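Local coordinates for conserved hypothetical protein (Methanosarcina mazei, PDB 2NR4), which binds flavin mononucleotide through a split-barrel-like domain followed by a helical domain, though its biological function is unknown, at residues R158-H169 / Y181-A192. Numbering follows the deposited sequence.
Sequences RGFNAVLEATVH and YLELIRHYESLA. With FMN (flavin mononucleotide), chain C.
A single water links Glu-165, His-169 and Tyr-188 across two antiparallel helices, with no direct hydrogen bond between the two segments. It donates to Glu-165 OE1 at 2.6 Å, pairs with Tyr-188 OH at 2.6 Å, and lies in the plane of the His-169 ring, 2.9 Å from NE2. The segments 158-169 and 181-192 form a helical hairpin, with axes 7.9 Å apart and N-to-C directions at 158°, in the helical part that follows the FMN-binding barrel. Knobs-into-holes packing is reciprocal: Tyr-188 sits among Ala-162, Glu-165, Ala-166 and His-169, while His-169 enters the hole made by Tyr-181, Leu-184, Ile-185 and Tyr-188. A CH-pi contact places Glu-165 CB over the centre of one Tyr-188 face, and His-187 of the same helix covers the opposite face. With CG anti to its carbonyl carbon (chi1 -61°), His-169 reaches across to the second helix, where Leu-184 CD1 lies 3.9 Å above the centre of the imidazole. The His-169 ring meets the rings of both Tyr-188 (planes 17° apart) and Tyr-181 rim to rim, neither lying over the other's face, so this aromatic cluster is not stacked. His-169 ND1 faces Tyr-181 CD1 and is buried without a polar partner. Where Gly-159, with no side chain to hold the helices apart, passes Ala-192, the CA atoms are 3.9 Å apart, the shortest CA-to-CA distance in the register. Glu-165 OE2 forms a salt bridge with NE of Arg-158 of the second subunit, and Arg-158 NH2 one with OE1 of its Glu-165, which ties this hairpin to that subunit. On the other side of helix 158-176, Val-168 CG2 touches the flavin methyl C7M. Near the start of that helix, Leu-191 CD2 rests over one face of the Arg-158 guanidinium, 3.8 Å from NH2.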
ATOM      1  N   ARG A 158       7.434  -0.761   0.161  1.00 18.53           N
ATOM      2  CA  ARG A 158       7.915   0.603   0.202  1.00 19.08           C
ATOM      3  C   ARG A 158       8.338   1.102  -1.189  1.00 18.60           C
ATOM      4  O   ARG A 158       8.414   2.298  -1.379  1.00 19.45           O
ATOM      5  CB  ARG A 158       9.083   0.734   1.162  1.00 18.20           C
ATOM      6  CG  ARG A 158       8.694   0.476   2.651  1.00 19.81           C
ATOM      7  CD  ARG A 158       9.972   0.428   3.433  1.00 21.98           C
ATOM      8  NE  ARG A 158      10.497   1.758   3.644  1.00 23.03           N
ATOM      9  CZ  ARG A 158      11.789   2.018   3.813  1.00 26.14           C
ATOM     10  NH1 ARG A 158      12.691   1.026   3.786  1.00 25.10           N
ATOM     11  NH2 ARG A 158      12.170   3.254   4.027  1.00 23.77           N
ATOM     12  N   GLY A 159       8.649   0.177  -2.097  1.00 19.16           N
ATOM     13  CA  GLY A 159       8.989   0.498  -3.498  1.00 19.99           C
ATOM     14  C   GLY A 159       7.767   1.002  -4.245  1.00 20.60           C
ATOM     15  O   GLY A 159       7.816   2.053  -4.924  1.00 21.92           O
ATOM     16  N   PHE A 160       6.656   0.284  -4.107  1.00 21.00           N
ATOM     17  CA  PHE A 160       5.387   0.750  -4.673  1.00 20.68           C
ATOM     18  C   PHE A 160       5.007   2.102  -4.075  1.00 19.67           C
ATOM     19  O   PHE A 160       4.663   3.051  -4.785  1.00 18.73           O
ATOM     20  CB  PHE A 160       4.272  -0.270  -4.436  1.00 21.04           C
ATOM     21  CG  PHE A 160       2.939   0.193  -4.954  1.00 22.54           C
ATOM     22  CD1 PHE A 160       2.591  -0.053  -6.282  1.00 24.75           C
ATOM     23  CD2 PHE A 160       2.061   0.957  -4.148  1.00 22.39           C
ATOM     24  CE1 PHE A 160       1.391   0.401  -6.810  1.00 26.43           C
ATOM     25  CE2 PHE A 160       0.824   1.427  -4.677  1.00 24.35           C
ATOM     26  CZ  PHE A 160       0.493   1.147  -6.033  1.00 24.91           C
ATOM     27  N   ASN A 161       5.132   2.211  -2.745  1.00 19.52           N
ATOM     28  CA  ASN A 161       4.805   3.458  -2.069  1.00 19.41           C
ATOM     29  C   ASN A 161       5.684   4.611  -2.555  1.00 19.91           C
ATOM     30  O   ASN A 161       5.226   5.745  -2.670  1.00 19.39           O
ATOM     31  CB  ASN A 161       4.951   3.268  -0.554  1.00 19.62           C
ATOM     32  CG  ASN A 161       3.996   2.227   0.001  1.00 19.01           C
ATOM     33  OD1 ASN A 161       3.092   1.725  -0.678  1.00 17.37           O
ATOM     34  ND2 ASN A 161       4.207   1.875   1.278  1.00 17.71           N
ATOM     35  N   ALA A 162       6.951   4.309  -2.858  1.00 19.24           N
ATOM     36  CA  ALA A 162       7.893   5.315  -3.363  1.00 20.11           C
ATOM     37  C   ALA A 162       7.525   5.806  -4.742  1.00 20.70           C
ATOM     38  O   ALA A 162       7.695   7.017  -5.054  1.00 20.87           O
ATOM     39  CB  ALA A 162       9.287   4.775  -3.372  1.00 20.63           C
ATOM     40  N   VAL A 163       6.994   4.905  -5.554  1.00 19.50           N
ATOM     41  CA  VAL A 163       6.485   5.276  -6.889  1.00 21.13           C
ATOM     42  C   VAL A 163       5.321   6.258  -6.765  1.00 20.81           C
ATOM     43  O   VAL A 163       5.308   7.267  -7.464  1.00 20.67           O
ATOM     44  CB  VAL A 163       6.015   4.044  -7.717  1.00 21.17           C
ATOM     45  CG1 VAL A 163       5.271   4.511  -9.033  1.00 22.20           C
ATOM     46  CG2 VAL A 163       7.229   3.169  -8.070  1.00 22.68           C
ATOM     47  N   LEU A 164       4.393   5.997  -5.837  1.00 20.04           N
ATOM     48  CA  LEU A 164       3.262   6.879  -5.576  1.00 21.45           C
ATOM     49  C   LEU A 164       3.756   8.290  -5.190  1.00 21.80           C
ATOM     50  O   LEU A 164       3.267   9.309  -5.711  1.00 21.32           O
ATOM     51  CB  LEU A 164       2.448   6.306  -4.419  1.00 22.29           C
ATOM     52  CG  LEU A 164       0.948   6.305  -4.518  1.00 27.90           C
ATOM     53  CD1 LEU A 164       0.567   5.575  -5.842  1.00 29.61           C
ATOM     54  CD2 LEU A 164       0.347   5.545  -3.271  1.00 24.79           C
ATOM     55  N   GLU A 165       4.685   8.354  -4.233  1.00 21.29           N
ATOM     56  CA  GLU A 165       5.233   9.627  -3.801  1.00 21.15           C
ATOM     57  C   GLU A 165       5.947  10.315  -4.947  1.00 21.25           C
ATOM     58  O   GLU A 165       5.722  11.529  -5.173  1.00 22.98           O
ATOM     59  CB  GLU A 165       6.186   9.450  -2.593  1.00 20.48           C
ATOM     60  CG  GLU A 165       5.473   8.947  -1.333  1.00 23.19           C
ATOM     61  CD  GLU A 165       4.337   9.854  -0.867  1.00 28.00           C
ATOM     62  OE1 GLU A 165       4.534  11.078  -0.818  1.00 28.39           O
ATOM     63  OE2 GLU A 165       3.227   9.353  -0.592  1.00 26.13           O
ATOM     64  N   ALA A 166       6.764   9.573  -5.685  1.00 20.85           N
ATOM     65  CA  ALA A 166       7.533  10.160  -6.807  1.00 22.30           C
ATOM     66  C   ALA A 166       6.613  10.783  -7.843  1.00 23.89           C
ATOM     67  O   ALA A 166       6.955  11.821  -8.443  1.00 24.31           O
ATOM     68  CB  ALA A 166       8.446   9.110  -7.463  1.00 23.65           C
ATOM     69  N   THR A 167       5.468  10.153  -8.098  1.00 24.01           N
ATOM     70  CA  THR A 167       4.490  10.698  -9.057  1.00 24.65           C
ATOM     71  C   THR A 167       3.923  12.029  -8.532  1.00 25.44           C
ATOM     72  O   THR A 167       3.814  12.989  -9.284  1.00 24.83           O
ATOM     73  CB  THR A 167       3.337   9.710  -9.406  1.00 25.26           C
ATOM     74  OG1 THR A 167       2.524   9.467  -8.239  1.00 30.37           O
ATOM     75  CG2 THR A 167       3.906   8.387  -9.868  1.00 20.19           C
ATOM     76  N   VAL A 168       3.659  12.125  -7.231  1.00 24.49           N
ATOM     77  CA  VAL A 168       3.190  13.390  -6.653  1.00 25.48           C
ATOM     78  C   VAL A 168       4.266  14.468  -6.855  1.00 26.67           C
ATOM     79  O   VAL A 168       4.008  15.553  -7.441  1.00 27.81           O
ATOM     80  CB  VAL A 168       2.775  13.222  -5.164  1.00 25.94           C
ATOM     81  CG1 VAL A 168       2.211  14.555  -4.576  1.00 27.29           C
ATOM     82  CG2 VAL A 168       1.710  12.173  -5.064  1.00 25.69           C
ATOM     83  N   HIS A 169       5.484  14.176  -6.436  1.00 27.36           N
ATOM     84  CA  HIS A 169       6.570  15.160  -6.572  1.00 28.51           C
ATOM     85  C   HIS A 169       6.901  15.528  -8.019  1.00 29.67           C
ATOM     86  O   HIS A 169       7.186  16.694  -8.314  1.00 28.26           O
ATOM     87  CB  HIS A 169       7.790  14.723  -5.766  1.00 28.46           C
ATOM     88  CG  HIS A 169       7.504  14.613  -4.301  1.00 31.65           C
ATOM     89  ND1 HIS A 169       6.854  15.605  -3.594  1.00 33.07           N
ATOM     90  CD2 HIS A 169       7.731  13.611  -3.417  1.00 33.75           C
ATOM     91  CE1 HIS A 169       6.724  15.232  -2.336  1.00 34.04           C
ATOM     92  NE2 HIS A 169       7.231  14.021  -2.204  1.00 33.53           N
ATOM     93  N   TYR A 181      12.302  19.064  -5.696  1.00 45.60           N
ATOM     94  CA  TYR A 181      11.465  17.944  -6.112  1.00 43.97           C
ATOM     95  C   TYR A 181      12.245  16.841  -6.855  1.00 44.04           C
ATOM     96  O   TYR A 181      11.963  15.658  -6.663  1.00 43.21           O
ATOM     97  CB  TYR A 181      10.259  18.452  -6.916  1.00 41.75           C
ATOM     98  CG  TYR A 181       9.272  19.225  -6.056  1.00 40.22           C
ATOM     99  CD1 TYR A 181       8.529  18.587  -5.056  1.00 38.25           C
ATOM    100  CD2 TYR A 181       9.091  20.605  -6.229  1.00 38.78           C
ATOM    101  CE1 TYR A 181       7.616  19.288  -4.251  1.00 38.89           C
ATOM    102  CE2 TYR A 181       8.185  21.320  -5.430  1.00 37.83           C
ATOM    103  CZ  TYR A 181       7.451  20.662  -4.449  1.00 38.78           C
ATOM    104  OH  TYR A 181       6.552  21.378  -3.680  1.00 38.52           O
ATOM    105  N   LEU A 182      13.228  17.227  -7.674  1.00 43.95           N
ATOM    106  CA  LEU A 182      14.064  16.262  -8.388  1.00 44.61           C
ATOM    107  C   LEU A 182      14.905  15.467  -7.421  1.00 44.74           C
ATOM    108  O   LEU A 182      15.171  14.299  -7.660  1.00 44.34           O
ATOM    109  CB  LEU A 182      14.975  16.931  -9.413  1.00 44.96           C
ATOM    110  CG  LEU A 182      14.403  17.619 -10.650  1.00 46.60           C
ATOM    111  CD1 LEU A 182      15.556  17.783 -11.643  1.00 47.82           C
ATOM    112  CD2 LEU A 182      13.272  16.811 -11.281  1.00 46.49           C
ATOM    113  N   GLU A 183      15.322  16.127  -6.341  1.00 45.38           N
ATOM    114  CA  GLU A 183      16.070  15.520  -5.253  1.00 45.76           C
ATOM    115  C   GLU A 183      15.212  14.499  -4.483  1.00 44.18           C
ATOM    116  O   GLU A 183      15.704  13.436  -4.069  1.00 44.00           O
ATOM    117  CB  GLU A 183      16.554  16.630  -4.311  1.00 46.32           C
ATOM    118  CG  GLU A 183      17.538  16.214  -3.231  1.00 47.82           C
ATOM    119  CD  GLU A 183      17.587  17.224  -2.077  1.00 49.15           C
ATOM    120  OE1 GLU A 183      16.520  17.803  -1.752  1.00 53.47           O
ATOM    121  OE2 GLU A 183      18.686  17.435  -1.500  1.00 52.73           O
ATOM    122  N   LEU A 184      13.946  14.839  -4.256  1.00 42.00           N
ATOM    123  CA  LEU A 184      13.003  13.898  -3.675  1.00 40.32           C
ATOM    124  C   LEU A 184      12.722  12.714  -4.602  1.00 38.48           C
ATOM    125  O   LEU A 184      12.637  11.583  -4.145  1.00 37.54           O
ATOM    126  CB  LEU A 184      11.699  14.598  -3.290  1.00 41.12           C
ATOM    127  CG  LEU A 184      11.691  15.212  -1.886  1.00 42.31           C
ATOM    128  CD1 LEU A 184      10.493  16.153  -1.716  1.00 43.47           C
ATOM    129  CD2 LEU A 184      11.677  14.117  -0.820  1.00 44.19           C
ATOM    130  N   ILE A 185      12.603  12.968  -5.899  1.00 36.86           N
ATOM    131  CA  ILE A 185      12.353  11.894  -6.861  1.00 35.90           C
ATOM    132  C   ILE A 185      13.532  10.923  -6.877  1.00 36.74           C
ATOM    133  O   ILE A 185      13.340   9.722  -6.967  1.00 36.57           O
ATOM    134  CB  ILE A 185      12.016  12.440  -8.265  1.00 35.65           C
ATOM    135  CG1 ILE A 185      10.708  13.214  -8.203  1.00 32.65           C
ATOM    136  CG2 ILE A 185      11.941  11.334  -9.346  1.00 34.69           C
ATOM    137  CD1 ILE A 185      10.460  14.029  -9.436  1.00 33.73           C
ATOM    138  N   ARG A 186      14.753  11.443  -6.750  1.00 36.96           N
ATOM    139  CA  ARG A 186      15.933  10.566  -6.727  1.00 37.37           C
ATOM    140  C   ARG A 186      15.951   9.653  -5.506  1.00 35.99           C
ATOM    141  O   ARG A 186      16.315   8.480  -5.618  1.00 36.54           O
ATOM    142  CB  ARG A 186      17.244  11.375  -6.802  1.00 38.19           C
ATOM    143  CG  ARG A 186      17.219  12.497  -7.788  1.00 43.15           C
ATOM    144  CD  ARG A 186      17.008  12.032  -9.213  1.00 49.62           C
ATOM    145  NE  ARG A 186      16.971  13.153 -10.165  1.00 56.06           N
ATOM    146  CZ  ARG A 186      17.884  14.127 -10.238  1.00 56.79           C
ATOM    147  NH1 ARG A 186      18.905  14.170  -9.386  1.00 56.54           N
ATOM    148  NH2 ARG A 186      17.758  15.086 -11.154  1.00 59.65           N
ATOM    149  N   HIS A 187      15.562  10.186  -4.349  1.00 34.90           N
ATOM    150  CA  HIS A 187      15.441   9.408  -3.121  1.00 33.47           C
ATOM    151  C   HIS A 187      14.371   8.342  -3.296  1.00 31.96           C
ATOM    152  O   HIS A 187      14.572   7.183  -2.928  1.00 30.94           O
ATOM    153  CB  HIS A 187      15.134  10.319  -1.908  1.00 35.32           C
ATOM    154  CG  HIS A 187      14.564   9.596  -0.715  1.00 37.79           C
ATOM    155  ND1 HIS A 187      15.338   8.850   0.150  1.00 40.46           N
ATOM    156  CD2 HIS A 187      13.299   9.518  -0.239  1.00 39.79           C
ATOM    157  CE1 HIS A 187      14.573   8.327   1.090  1.00 39.61           C
ATOM    158  NE2 HIS A 187      13.328   8.720   0.876  1.00 41.05           N
ATOM    159  N   TYR A 188      13.230   8.702  -3.880  1.00 28.84           N
ATOM    160  CA  TYR A 188      12.227   7.649  -4.091  1.00 27.62           C
ATOM    161  C   TYR A 188      12.651   6.606  -5.143  1.00 27.24           C
ATOM    162  O   TYR A 188      12.331   5.430  -5.009  1.00 25.64           O
ATOM    163  CB  TYR A 188      10.852   8.260  -4.389  1.00 27.73           C
ATOM    164  CG  TYR A 188      10.273   8.866  -3.148  1.00 28.31           C
ATOM    165  CD1 TYR A 188       9.969   8.068  -2.037  1.00 30.43           C
ATOM    166  CD2 TYR A 188      10.050  10.224  -3.062  1.00 30.19           C
ATOM    167  CE1 TYR A 188       9.441   8.627  -0.868  1.00 32.52           C
ATOM    168  CE2 TYR A 188       9.518  10.801  -1.894  1.00 31.84           C
ATOM    169  CZ  TYR A 188       9.223   9.996  -0.817  1.00 31.98           C
ATOM    170  OH  TYR A 188       8.706  10.542   0.344  1.00 34.26           O
ATOM    171  N   GLU A 189      13.376   7.037  -6.168  1.00 27.38           N
ATOM    172  CA  GLU A 189      13.930   6.090  -7.135  1.00 28.47           C
ATOM    173  C   GLU A 189      14.797   5.070  -6.397  1.00 28.68           C
ATOM    174  O   GLU A 189      14.752   3.879  -6.706  1.00 28.18           O
ATOM    175  CB  GLU A 189      14.793   6.795  -8.214  1.00 29.05           C
ATOM    176  CG  GLU A 189      15.129   5.872  -9.399  1.00 31.86           C
ATOM    177  CD  GLU A 189      16.297   4.926  -9.092  1.00 38.27           C
ATOM    178  OE1 GLU A 189      17.064   5.215  -8.147  1.00 42.70           O
ATOM    179  OE2 GLU A 189      16.473   3.903  -9.787  1.00 41.57           O
ATOM    180  N   SER A 190      15.575   5.536  -5.427  1.00 29.80           N
ATOM    181  CA  SER A 190      16.426   4.646  -4.627  1.00 30.80           C
ATOM    182  C   SER A 190      15.646   3.573  -3.890  1.00 29.45           C
ATOM    183  O   SER A 190      16.063   2.426  -3.862  1.00 27.59           O
ATOM    184  CB  SER A 190      17.292   5.436  -3.651  1.00 32.42           C
ATOM    185  OG  SER A 190      18.131   6.305  -4.394  1.00 39.65           O
ATOM    186  N   LEU A 191      14.504   3.933  -3.298  1.00 29.17           N
ATOM    187  CA  LEU A 191      13.665   2.951  -2.619  1.00 28.21           C
ATOM    188  C   LEU A 191      12.955   2.018  -3.566  1.00 28.01           C
ATOM    189  O   LEU A 191      12.726   0.837  -3.255  1.00 27.81           O
ATOM    190  CB  LEU A 191      12.635   3.655  -1.728  1.00 30.11           C
ATOM    191  CG  LEU A 191      13.122   4.221  -0.389  1.00 31.48           C
ATOM    192  CD1 LEU A 191      11.936   4.907   0.259  1.00 36.14           C
ATOM    193  CD2 LEU A 191      13.664   3.084   0.519  1.00 33.74           C
ATOM    194  N   ALA A 192      12.576   2.533  -4.732  1.00 26.51           N
ATOM    195  CA  ALA A 192      11.912   1.700  -5.698  1.00 26.98           C
ATOM    196  C   ALA A 192      12.863   0.609  -6.185  1.00 27.68           C
ATOM    197  O   ALA A 192      12.449  -0.526  -6.431  1.00 27.27           O
ATOM    198  CB  ALA A 192      11.444   2.564  -6.898  1.00 27.11           C
TER
HETATM  199  N1  FMN C 401      -5.475  15.536  -8.710  1.00 42.32           N
HETATM  200  C2  FMN C 401      -6.665  16.022  -8.211  1.00 42.50           C
HETATM  201  O2  FMN C 401      -7.216  16.946  -8.805  1.00 42.87           O
HETATM  202  N3  FMN C 401      -7.201  15.504  -7.052  1.00 41.66           N
HETATM  203  C4  FMN C 401      -6.559  14.469  -6.389  1.00 41.68           C
HETATM  204  O4  FMN C 401      -7.122  13.855  -5.491  1.00 36.64           O
HETATM  205  C4A FMN C 401      -5.363  13.965  -6.894  1.00 41.99           C
HETATM  206  N5  FMN C 401      -4.698  12.937  -6.245  1.00 43.22           N
HETATM  207  C5A FMN C 401      -3.516  12.421  -6.757  1.00 42.42           C
HETATM  208  C6  FMN C 401      -2.867  11.370  -6.096  1.00 42.13           C
HETATM  209  C7  FMN C 401      -1.686  10.845  -6.600  1.00 42.39           C
HETATM  210  C7M FMN C 401      -0.987   9.766  -5.822  1.00 43.75           C
HETATM  211  C8  FMN C 401      -1.137  11.399  -7.777  1.00 42.66           C
HETATM  212  C8M FMN C 401       0.029  10.781  -8.451  1.00 40.74           C
HETATM  213  C9  FMN C 401      -1.775  12.455  -8.441  1.00 42.18           C
HETATM  214  C9A FMN C 401      -2.984  12.961  -7.929  1.00 42.19           C
HETATM  215  N10 FMN C 401      -3.646  14.008  -8.572  1.00 41.98           N
HETATM  216  C10 FMN C 401      -4.825  14.509  -8.060  1.00 42.45           C
HETATM  217  C1' FMN C 401      -3.005  14.702  -9.736  1.00 41.97           C
HETATM  218  C2' FMN C 401      -3.607  14.143 -11.020  1.00 43.31           C
HETATM  219  O2' FMN C 401      -3.529  12.743 -11.005  1.00 42.11           O
HETATM  220  C3' FMN C 401      -2.782  14.640 -12.183  1.00 44.64           C
HETATM  221  O3' FMN C 401      -2.870  16.054 -12.223  1.00 44.23           O
HETATM  222  C4' FMN C 401      -3.231  14.000 -13.496  1.00 42.08           C
HETATM  223  O4' FMN C 401      -2.224  14.317 -14.424  1.00 47.31           O
HETATM  224  C5' FMN C 401      -4.590  14.532 -13.969  1.00 42.16           C
HETATM  225  O5' FMN C 401      -4.803  14.202 -15.326  1.00 39.45           O
HETATM  226  P   FMN C 401      -6.177  14.475 -16.146  1.00 40.26           P
HETATM  227  O1P FMN C 401      -5.979  15.844 -16.819  1.00 38.38           O
HETATM  228  O2P FMN C 401      -7.346  14.587 -15.140  1.00 31.16           O
HETATM  229  O3P FMN C 401      -6.296  13.384 -17.214  1.00 36.38           O
HETATM  230  O   HOH W   1       6.759  12.189  -0.072  1.00 34.81           O